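Local coordinates for uncharacterized protein HI_0666 (Haemophilus influenzae, PDB 7CZO) that forms the N-terminal domain of a HipA toxin, part of a HipBA toxin-antitoxin system with a three-component regulatory mechanism; its own role is not established, at residues S7-L12 / I101-Q106; G26-Y31 / P50-T55; S62-G67 / R86-N91. One frame throughout, in Å; residues are numbered along the deposited sequence.

Contact 1 of 3, residues S7-L12 / I101-Q106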
loop_
_atom_site.group_PDB
_atom_site.type_symbol
_atom_site.label_atom_id
_atom_site.label_comp_id
_atom_site.label_asym_id
_atom_site.label_seq_id
_atom_site.Cartn_x
_atom_site.Cartn_y
_atom_site.Cartn_z
ATOM N N SER A 7 4.845 -6.339 4.367
ATOM C CA SER A 7 3.630 -6.790 3.757
ATOM C C SER A 7 2.401 -6.138 4.452
ATOM O O SER A 7 2.392 -5.972 5.670
ATOM C CB SER A 7 3.585 -8.316 3.860
ATOM O OG SER A 7 2.430 -8.855 3.226
ATOM N N GLY A 8 1.371 -5.782 3.674
ATOM C CA GLY A 8 0.100 -5.269 4.212
ATOM C C GLY A 8 -1.077 -5.932 3.529
ATOM O O GLY A 8 -1.127 -6.003 2.302
ATOM N N LYS A 9 -2.006 -6.465 4.306
ATOM C CA LYS A 9 -3.270 -6.947 3.752
ATOM C C LYS A 9 -4.111 -5.720 3.379
ATOM O O LYS A 9 -4.182 -4.743 4.124
ATOM C CB LYS A 9 -4.047 -7.772 4.776
ATOM C CG LYS A 9 -3.789 -9.267 4.809
ATOM C CD LYS A 9 -4.306 -9.850 6.137
ATOM C CE LYS A 9 -5.076 -11.166 5.991
ATOM N NZ LYS A 9 -6.408 -11.173 6.681
ATOM N N VAL A 10 -4.772 -5.800 2.234
ATOM C CA VAL A 10 -5.499 -4.684 1.677
ATOM C C VAL A 10 -6.965 -4.991 1.660
ATOM O O VAL A 10 -7.396 -5.971 1.051
ATOM C CB VAL A 10 -5.027 -4.412 0.245
ATOM C CG1 VAL A 10 -5.992 -3.483 -0.491
ATOM C CG2 VAL A 10 -3.591 -3.844 0.282
ATOM N N PHE A 11 -7.724 -4.131 2.322
ATOM C CA PHE A 11 -9.174 -4.238 2.412
ATOM C C PHE A 11 -9.819 -3.064 1.661
ATOM O O PHE A 11 -9.301 -1.962 1.701
ATOM C CB PHE A 11 -9.594 -4.188 3.880
ATOM C CG PHE A 11 -9.157 -5.365 4.686
ATOM C CD1 PHE A 11 -7.909 -5.392 5.283
ATOM C CD2 PHE A 11 -9.996 -6.464 4.856
ATOM C CE1 PHE A 11 -7.500 -6.483 6.045
ATOM C CE2 PHE A 11 -9.598 -7.560 5.620
ATOM C CZ PHE A 11 -8.343 -7.561 6.216
ATOM N N LEU A 12 -10.925 -3.333 0.970
ATOM C CA LEU A 12 -11.761 -2.331 0.245
ATOM C C LEU A 12 -13.271 -2.536 0.613
ATOM O O LEU A 12 -13.796 -3.660 0.609
ATOM C CB LEU A 12 -11.569 -2.517 -1.224
ATOM C CG LEU A 12 -12.166 -1.497 -2.165
ATOM C CD1 LEU A 12 -11.748 -0.082 -1.812
ATOM C CD2 LEU A 12 -11.717 -1.844 -3.587
ATOM N N ILE A 101 -4.040 -3.484 7.075
ATOM C CA ILE A 101 -3.524 -4.023 8.307
ATOM C C ILE A 101 -2.197 -4.642 7.907
ATOM O O ILE A 101 -2.126 -5.443 6.997
ATOM C CB ILE A 101 -4.507 -5.008 9.043
ATOM C CG1 ILE A 101 -4.070 -5.193 10.515
ATOM C CG2 ILE A 101 -4.622 -6.377 8.368
ATOM C CD1 ILE A 101 -4.891 -6.191 11.326
ATOM N N GLN A 102 -1.138 -4.210 8.568
ATOM C CA GLN A 102 0.158 -4.843 8.429
ATOM C C GLN A 102 0.075 -6.334 8.727
ATOM O O GLN A 102 -0.541 -6.734 9.719
ATOM C CB GLN A 102 1.134 -4.205 9.384
ATOM C CG GLN A 102 2.544 -4.659 9.144
ATOM C CD GLN A 102 3.540 -3.829 9.928
ATOM O OE1 GLN A 102 4.742 -4.120 9.916
ATOM N NE2 GLN A 102 3.049 -2.785 10.616
ATOM N N GLU A 103 0.675 -7.138 7.845
ATOM C CA GLU A 103 0.681 -8.584 8.001
ATOM C C GLU A 103 1.710 -8.902 9.048
ATOM O O GLU A 103 2.918 -8.937 8.778
ATOM C CB GLU A 103 1.010 -9.304 6.703
ATOM C CG GLU A 103 -0.223 -9.746 5.945
ATOM C CD GLU A 103 0.076 -10.748 4.839
ATOM O OE1 GLU A 103 -0.835 -11.541 4.502
ATOM O OE2 GLU A 103 1.208 -10.749 4.306
ATOM N N GLU A 104 1.212 -9.063 10.265
ATOM C CA GLU A 104 2.018 -9.471 11.398
ATOM C C GLU A 104 1.297 -10.690 11.980
ATOM O O GLU A 104 0.064 -10.725 11.955
ATOM C CB GLU A 104 2.151 -8.307 12.393
ATOM C CG GLU A 104 2.467 -6.983 11.698
ATOM C CD GLU A 104 3.274 -6.001 12.538
ATOM O OE1 GLU A 104 2.745 -4.918 12.893
ATOM O OE2 GLU A 104 4.457 -6.301 12.811
ATOM N N LYS A 105 2.015 -11.678 12.522
ATOM C CA LYS A 105 3.374 -11.534 13.060
ATOM C C LYS A 105 4.508 -11.659 12.023
ATOM O O LYS A 105 4.785 -12.752 11.509
ATOM C CB LYS A 105 3.594 -12.559 14.196
ATOM C CG LYS A 105 2.448 -12.694 15.206
ATOM C CD LYS A 105 1.814 -11.355 15.584
ATOM C CE LYS A 105 0.962 -11.447 16.842
ATOM N NZ LYS A 105 1.719 -11.049 18.063
ATOM N N GLN A 106 5.153 -10.520 11.746
ATOM C CA GLN A 106 6.351 -10.430 10.899
ATOM C C GLN A 106 6.883 -8.993 10.926
ATOM O O GLN A 106 8.006 -8.735 11.366
ATOM C CB GLN A 106 6.060 -10.841 9.448
ATOM C CG GLN A 106 7.309 -11.037 8.595
ATOM C CD GLN A 106 6.997 -11.051 7.113
ATOM O OE1 GLN A 106 5.955 -11.557 6.694
ATOM N NE2 GLN A 106 7.892 -10.481 6.310
#
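Strand 98-102 runs antiparallel along strand 7-12 and leaves it just past the pair Gly8-Gln102, where a carboxylate, Glu103, and a hydroxyl, Ser7, prolong the contact. The Lys9-Ile101 pair is hydrogen-bonded, with Lys9 N to Ile101 O at 2.9 Å and the return bond from Ile101 N to Lys9 O at 3.2 Å, both in the carbonyl planes. Beyond the strand end, Glu103 N still reaches Ser7 O at 3.0 Å, nearly straight at 169°, although the donor sits above the carbonyl plane. Ser7 turns OG anti to its backbone N (chi1 -178°), which directs the hydroxyl at the Glu103 carboxylate. OG donates to Glu103 OE2 at 2.5 Å and meets it from above the carboxylate plane. The Glu103 chain is extended beyond CG and crosses Lys9 at about a right angle, so that Lys9 CG lies 3.7 Å from Glu103 OE1. The Lys9 chain bends at chi3 and chi4, leaving NZ 6.0 Å from Glu103 OE1, and the ammonium makes a cation-pi contact with Phe16 instead. Ile101 lies alongside both Lys9 and Phe11, with CG1 anti to the backbone N; its CG2 meets Lys9 CB and touches the edge of the Phe11 ring, at CE1, 3.7 Å away. Arg21, on strand 15-22, binds Ser7 OG through NE and Glu103 OE2 through NH2. The guanidinium thus grips both ends of the serine-carboxylate bond, and its positive charge would be expected to keep Glu103 ionised.

Contact 2 of 3, residues G26-Y31 / P50-T55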
loop_
_atom_site.group_PDB
_atom_site.type_symbol
_atom_site.label_atom_id
_atom_site.label_comp_id
_atom_site.label_asym_id
_atom_site.label_seq_id
_atom_site.Cartn_x
_atom_site.Cartn_y
_atom_site.Cartn_z
ATOM N N GLY A 26 11.321 -3.399 -4.932
ATOM C CA GLY A 26 10.302 -2.357 -4.794
ATOM C C GLY A 26 8.962 -2.872 -4.333
ATOM O O GLY A 26 8.872 -3.635 -3.364
ATOM N N PHE A 27 7.924 -2.472 -5.053
ATOM C CA PHE A 27 6.532 -2.604 -4.590
ATOM C C PHE A 27 5.639 -3.521 -5.419
ATOM O O PHE A 27 5.641 -3.497 -6.647
ATOM C CB PHE A 27 5.927 -1.216 -4.534
ATOM C CG PHE A 27 6.722 -0.283 -3.682
ATOM C CD1 PHE A 27 6.687 -0.398 -2.285
ATOM C CD2 PHE A 27 7.554 0.662 -4.260
ATOM C CE1 PHE A 27 7.443 0.436 -1.490
ATOM C CE2 PHE A 27 8.320 1.499 -3.468
ATOM C CZ PHE A 27 8.264 1.387 -2.082
ATOM N N HIS A 28 4.826 -4.287 -4.731
ATOM C CA HIS A 28 4.106 -5.372 -5.349
ATOM C C HIS A 28 2.711 -5.357 -4.827
ATOM O O HIS A 28 2.489 -5.646 -3.673
ATOM C CB HIS A 28 4.826 -6.691 -5.019
ATOM C CG HIS A 28 6.310 -6.581 -5.206
ATOM N ND1 HIS A 28 6.878 -6.268 -6.423
ATOM C CD2 HIS A 28 7.331 -6.643 -4.324
ATOM C CE1 HIS A 28 8.183 -6.174 -6.292
ATOM N NE2 HIS A 28 8.481 -6.386 -5.024
ATOM N N PHE A 29 1.775 -4.981 -5.677
ATOM C CA PHE A 29 0.383 -5.161 -5.369
ATOM C C PHE A 29 -0.116 -6.361 -6.129
ATOM O O PHE A 29 0.208 -6.503 -7.304
ATOM C CB PHE A 29 -0.450 -3.932 -5.755
ATOM C CG PHE A 29 -1.925 -4.148 -5.564
ATOM C CD1 PHE A 29 -2.423 -4.515 -4.309
ATOM C CD2 PHE A 29 -2.801 -4.052 -6.626
ATOM C CE1 PHE A 29 -3.763 -4.774 -4.104
ATOM C CE2 PHE A 29 -4.140 -4.301 -6.432
ATOM C CZ PHE A 29 -4.621 -4.660 -5.166
ATOM N N SER A 30 -0.942 -7.182 -5.476
ATOM C CA SER A 30 -1.594 -8.308 -6.126
ATOM C C SER A 30 -2.979 -8.576 -5.549
ATOM O O SER A 30 -3.180 -8.473 -4.336
ATOM C CB SER A 30 -0.750 -9.577 -5.977
ATOM O OG SER A 30 -0.637 -9.972 -4.609
ATOM N N TYR A 31 -3.928 -8.913 -6.424
ATOM C CA TYR A 31 -5.315 -9.219 -6.015
ATOM C C TYR A 31 -5.423 -10.667 -5.549
ATOM O O TYR A 31 -4.910 -11.554 -6.191
ATOM C CB TYR A 31 -6.275 -9.048 -7.214
ATOM C CG TYR A 31 -6.648 -7.633 -7.575
ATOM C CD1 TYR A 31 -7.455 -6.885 -6.730
ATOM C CD2 TYR A 31 -6.228 -7.057 -8.757
ATOM C CE1 TYR A 31 -7.818 -5.603 -7.042
ATOM C CE2 TYR A 31 -6.558 -5.742 -9.081
ATOM C CZ TYR A 31 -7.368 -5.030 -8.213
ATOM O OH TYR A 31 -7.761 -3.737 -8.497
ATOM N N PRO A 50 -0.604 -9.903 -10.996
ATOM C CA PRO A 50 -0.038 -8.946 -10.076
ATOM C C PRO A 50 0.632 -7.856 -10.801
ATOM O O PRO A 50 0.860 -7.974 -11.989
ATOM C CB PRO A 50 1.041 -9.749 -9.377
ATOM C CG PRO A 50 1.549 -10.613 -10.470
ATOM C CD PRO A 50 0.337 -11.003 -11.266
ATOM N N PHE A 51 0.944 -6.816 -10.033
ATOM C CA PHE A 51 1.620 -5.615 -10.463
ATOM C C PHE A 51 2.893 -5.453 -9.618
ATOM O O PHE A 51 2.965 -5.879 -8.452
ATOM C CB PHE A 51 0.739 -4.375 -10.256
ATOM C CG PHE A 51 -0.676 -4.538 -10.736
ATOM C CD1 PHE A 51 -1.636 -5.083 -9.908
ATOM C CD2 PHE A 51 -1.040 -4.138 -12.001
ATOM C CE1 PHE A 51 -2.914 -5.266 -10.342
ATOM C CE2 PHE A 51 -2.321 -4.315 -12.446
ATOM C CZ PHE A 51 -3.251 -4.897 -11.619
ATOM N N HIS A 52 3.891 -4.816 -10.225
ATOM C CA HIS A 52 5.238 -4.727 -9.666
ATOM C C HIS A 52 5.746 -3.389 -10.076
ATOM O O HIS A 52 5.509 -2.995 -11.203
ATOM C CB HIS A 52 6.152 -5.763 -10.285
ATOM C CG HIS A 52 5.748 -7.177 -10.022
ATOM N ND1 HIS A 52 5.689 -7.715 -8.755
ATOM C CD2 HIS A 52 5.426 -8.182 -10.871
ATOM C CE1 HIS A 52 5.324 -8.987 -8.830
ATOM N NE2 HIS A 52 5.150 -9.293 -10.104
ATOM N N SER A 53 6.424 -2.672 -9.182
ATOM C CA SER A 53 7.067 -1.418 -9.594
ATOM C C SER A 53 8.287 -1.149 -8.736
ATOM O O SER A 53 8.436 -1.709 -7.644
ATOM C CB SER A 53 6.066 -0.264 -9.520
ATOM O OG SER A 53 6.616 0.941 -10.018
ATOM N N ASP A 54 9.186 -0.326 -9.244
ATOM C CA ASP A 54 10.373 0.027 -8.466
ATOM C C ASP A 54 10.080 1.275 -7.646
ATOM O O ASP A 54 10.887 1.691 -6.841
ATOM C CB ASP A 54 11.617 0.207 -9.352
ATOM C CG ASP A 54 11.443 1.276 -10.420
ATOM O OD1 ASP A 54 10.337 1.866 -10.520
ATOM O OD2 ASP A 54 12.426 1.528 -11.160
ATOM N N THR A 55 8.932 1.891 -7.861
ATOM C CA THR A 55 8.523 2.969 -6.987
ATOM C C THR A 55 7.044 2.883 -6.699
ATOM O O THR A 55 6.245 2.474 -7.559
ATOM C CB THR A 55 8.705 4.313 -7.635
ATOM O OG1 THR A 55 7.842 4.337 -8.760
ATOM C CG2 THR A 55 10.157 4.533 -8.053
#
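Strand 51-53 forms one border of the antiparallel five-stranded sheet of this HipA N-terminal domain, lying beside strand 27-31 with axes 4.8 Å apart. Its firmest pairing is Phe27-Ser53, a hydrogen-bonded pair in which Phe27 N donates to Ser53 O at 2.7 Å and Ser53 N to Phe27 O at 2.8 Å, both in the carbonyl planes. Farther along, Phe51 N meets Phe29 O at 2.8 Å almost exactly along the C=O axis, whereas the bond back from Phe29 N to Phe51 O is weak. His28 and His52 leave the same face, each with CG anti to its carbonyl carbon, and cross obliquely; their ND1 atoms share a hydrogen bond of 3.0 Å in which either ring could be the donor, and His28 NE2 is bonded to Asp23 OD1. On the other face, Phe29 and Phe51 point the same way with planes 9° apart, but they meet rim to rim: Phe29 CD2 touches Phe51 CD1 at 3.6 Å. Phe29 CG is anti to its backbone N (chi1 175°), and its CE2 lies over the centre of the Tyr31 ring, while Tyr31 CE2 reaches the edge of the Phe51 ring. At the far end, the Phe27 ring rests its CD2 against Thr55 C at 3.3 Å. Phe44 packs on both Phe29 and Phe51 and accepts a bond from Tyr31 OH through its carbonyl; Phe60 of helix 58-62 meets Phe29, and strand 15-22 pairs with the opposite edge of strand 27-31.

Contact 3 of 3, residues S62-G67 / R86-N91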
loop_
_atom_site.group_PDB
_atom_site.type_symbol
_atom_site.label_atom_id
_atom_site.label_comp_id
_atom_site.label_asym_id
_atom_site.label_seq_id
_atom_site.Cartn_x
_atom_site.Cartn_y
_atom_site.Cartn_z
ATOM N N SER A 62 -0.950 8.131 -3.632
ATOM C CA SER A 62 -2.022 9.162 -3.583
ATOM C C SER A 62 -2.850 9.126 -2.277
ATOM O O SER A 62 -3.471 10.106 -1.924
ATOM C CB SER A 62 -2.974 9.029 -4.767
ATOM O OG SER A 62 -4.024 8.104 -4.446
ATOM N N LEU A 63 -2.853 7.998 -1.576
ATOM C CA LEU A 63 -3.637 7.831 -0.334
ATOM C C LEU A 63 -3.001 8.504 0.853
ATOM O O LEU A 63 -3.607 8.610 1.901
ATOM C CB LEU A 63 -3.806 6.341 0.023
ATOM C CG LEU A 63 -4.481 5.462 -1.041
ATOM C CD1 LEU A 63 -4.887 4.078 -0.574
ATOM C CD2 LEU A 63 -5.704 6.170 -1.575
ATOM N N VAL A 64 -1.770 8.932 0.717
ATOM C CA VAL A 64 -1.089 9.594 1.810
ATOM C C VAL A 64 -1.640 11.031 1.972
ATOM O O VAL A 64 -1.654 11.804 1.015
ATOM C CB VAL A 64 0.419 9.618 1.544
ATOM C CG1 VAL A 64 1.136 10.382 2.649
ATOM C CG2 VAL A 64 0.935 8.194 1.437
ATOM N N PRO A 65 -2.094 11.393 3.181
ATOM C CA PRO A 65 -2.694 12.715 3.273
ATOM C C PRO A 65 -1.690 13.847 3.068
ATOM O O PRO A 65 -0.567 13.796 3.584
ATOM C CB PRO A 65 -3.270 12.750 4.707
ATOM C CG PRO A 65 -3.415 11.324 5.093
ATOM C CD PRO A 65 -2.223 10.653 4.450
ATOM N N GLU A 66 -2.130 14.856 2.319
ATOM C CA GLU A 66 -1.413 16.108 2.126
ATOM C C GLU A 66 -0.826 16.571 3.414
ATOM O O GLU A 66 0.363 16.758 3.527
ATOM C CB GLU A 66 -2.382 17.162 1.629
ATOM C CG GLU A 66 -2.577 17.085 0.132
ATOM C CD GLU A 66 -3.715 17.941 -0.359
ATOM O OE1 GLU A 66 -4.180 18.816 0.416
ATOM O OE2 GLU A 66 -4.141 17.716 -1.521
ATOM N N GLY A 67 -1.688 16.701 4.403
ATOM C CA GLY A 67 -1.283 17.084 5.726
ATOM C C GLY A 67 -0.015 16.475 6.265
ATOM O O GLY A 67 0.741 17.152 6.959
ATOM N N ARG A 86 5.593 3.039 4.737
ATOM C CA ARG A 86 5.522 2.830 6.183
ATOM C C ARG A 86 4.261 3.543 6.731
ATOM O O ARG A 86 3.531 2.997 7.535
ATOM C CB ARG A 86 6.795 3.328 6.863
ATOM C CG ARG A 86 7.162 2.607 8.151
ATOM C CD ARG A 86 8.427 3.179 8.825
ATOM N NE ARG A 86 9.379 3.835 7.905
ATOM C CZ ARG A 86 10.155 3.216 7.006
ATOM N NH1 ARG A 86 10.118 1.891 6.857
ATOM N NH2 ARG A 86 10.964 3.935 6.227
ATOM N N PHE A 87 3.993 4.753 6.262
ATOM C CA PHE A 87 2.842 5.484 6.724
ATOM C C PHE A 87 1.594 4.689 6.385
ATOM O O PHE A 87 0.753 4.417 7.251
ATOM C CB PHE A 87 2.771 6.826 6.066
ATOM C CG PHE A 87 1.501 7.531 6.338
ATOM C CD1 PHE A 87 1.414 8.450 7.355
ATOM C CD2 PHE A 87 0.381 7.260 5.587
ATOM C CE1 PHE A 87 0.219 9.091 7.623
ATOM C CE2 PHE A 87 -0.828 7.901 5.842
ATOM C CZ PHE A 87 -0.902 8.813 6.866
ATOM N N LEU A 88 1.493 4.251 5.136
ATOM C CA LEU A 88 0.354 3.395 4.766
ATOM C C LEU A 88 0.168 2.268 5.768
ATOM O O LEU A 88 -0.954 2.015 6.191
ATOM C CB LEU A 88 0.472 2.850 3.331
ATOM C CG LEU A 88 0.385 4.018 2.334
ATOM C CD1 LEU A 88 0.623 3.531 0.920
ATOM C CD2 LEU A 88 -0.937 4.763 2.473
ATOM N N LEU A 89 1.265 1.634 6.182
ATOM C CA LEU A 89 1.186 0.506 7.113
ATOM C C LEU A 89 0.849 0.939 8.525
ATOM O O LEU A 89 0.073 0.270 9.193
ATOM C CB LEU A 89 2.488 -0.256 7.132
ATOM C CG LEU A 89 2.809 -1.114 5.913
ATOM C CD1 LEU A 89 4.213 -1.706 6.103
ATOM C CD2 LEU A 89 1.784 -2.212 5.785
ATOM N N ASN A 90 1.384 2.066 8.975
ATOM C CA ASN A 90 1.061 2.557 10.309
ATOM C C ASN A 90 -0.282 3.189 10.498
ATOM O O ASN A 90 -0.697 3.313 11.631
ATOM C CB ASN A 90 2.076 3.582 10.768
ATOM C CG ASN A 90 3.469 2.996 10.877
ATOM O OD1 ASN A 90 3.631 1.789 11.142
ATOM N ND2 ASN A 90 4.488 3.844 10.638
ATOM N N ASN A 91 -0.966 3.611 9.437
ATOM C CA ASN A 91 -2.309 4.135 9.636
ATOM C C ASN A 91 -3.220 4.347 8.454
ATOM O O ASN A 91 -3.582 5.480 8.209
ATOM C CB ASN A 91 -2.250 5.455 10.453
ATOM C CG ASN A 91 -1.052 6.300 10.143
ATOM O OD1 ASN A 91 -0.459 6.210 9.097
ATOM N ND2 ASN A 91 -0.717 7.158 11.063
#
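Phe87 and Leu88, neighbours on helix 82-91, reach across to the turn that leads into helix 66-70, and each meets a different part of it. Phe87 sets CG anti to its backbone N (chi1 171°), which carries the ring toward Pro65. The two side chains cross obliquely, and the tip of the phenyl does the touching: Phe87 CZ lies 3.3 Å from Pro65 CD, with CE2 almost as near. Val64 stands beside them, its CG2 4.3 Å from Phe87 CD2. The same methyl serves Leu88. That leucine holds CG anti to the carbonyl carbon and CD1 extended (chi2 175°), and the end of its chain comes nearer to the turn than its base, meeting the valine at about a right angle. Leu88 CD2 is 4.0 Å from Val64 CG2 and 4.1 Å from Leu63 CB, so one methyl bridges two successive residues of the turn. All four pairs are apolar, and the link between these segments is side-chain packing. Trp68 of helix 66-70 meets the Phe87 ring with planes at about 50°, and Met95 and Leu96 of the following loop add to the cluster by touching Phe87 and Leu88. With Pro65 at the N-cap position, right before helix 66-70, this is hydrophobic packing of one helix against the entry to another, joining helix 82-91 to the start of helix 66-70 within the helical part of the HipA N-terminal domain.

How the contacts relate
Contacts 1 and 2 belong to the same antiparallel sheet, whose order is 51-53, 27-31, 15-22, 7-12, 98-102, so each brings in one border strand; their centres are about 15 Å apart and strand 15-22 lies between the two pairs. Contact 3 joins helix 82-91 to the entry of helix 66-70 and touches contact 1 directly: Leu89 CD2 of helix 82-91 packs 3.8 Å from Ser7 O and equally close to Gly8 CA. Helix 82-91 leads on to strand 98-102, and contact 1 closes a loop enclosing both other contacts. Contacts 2 and 3 follow in series, with centres about 17 Å apart, on opposite sides of the chain's centre.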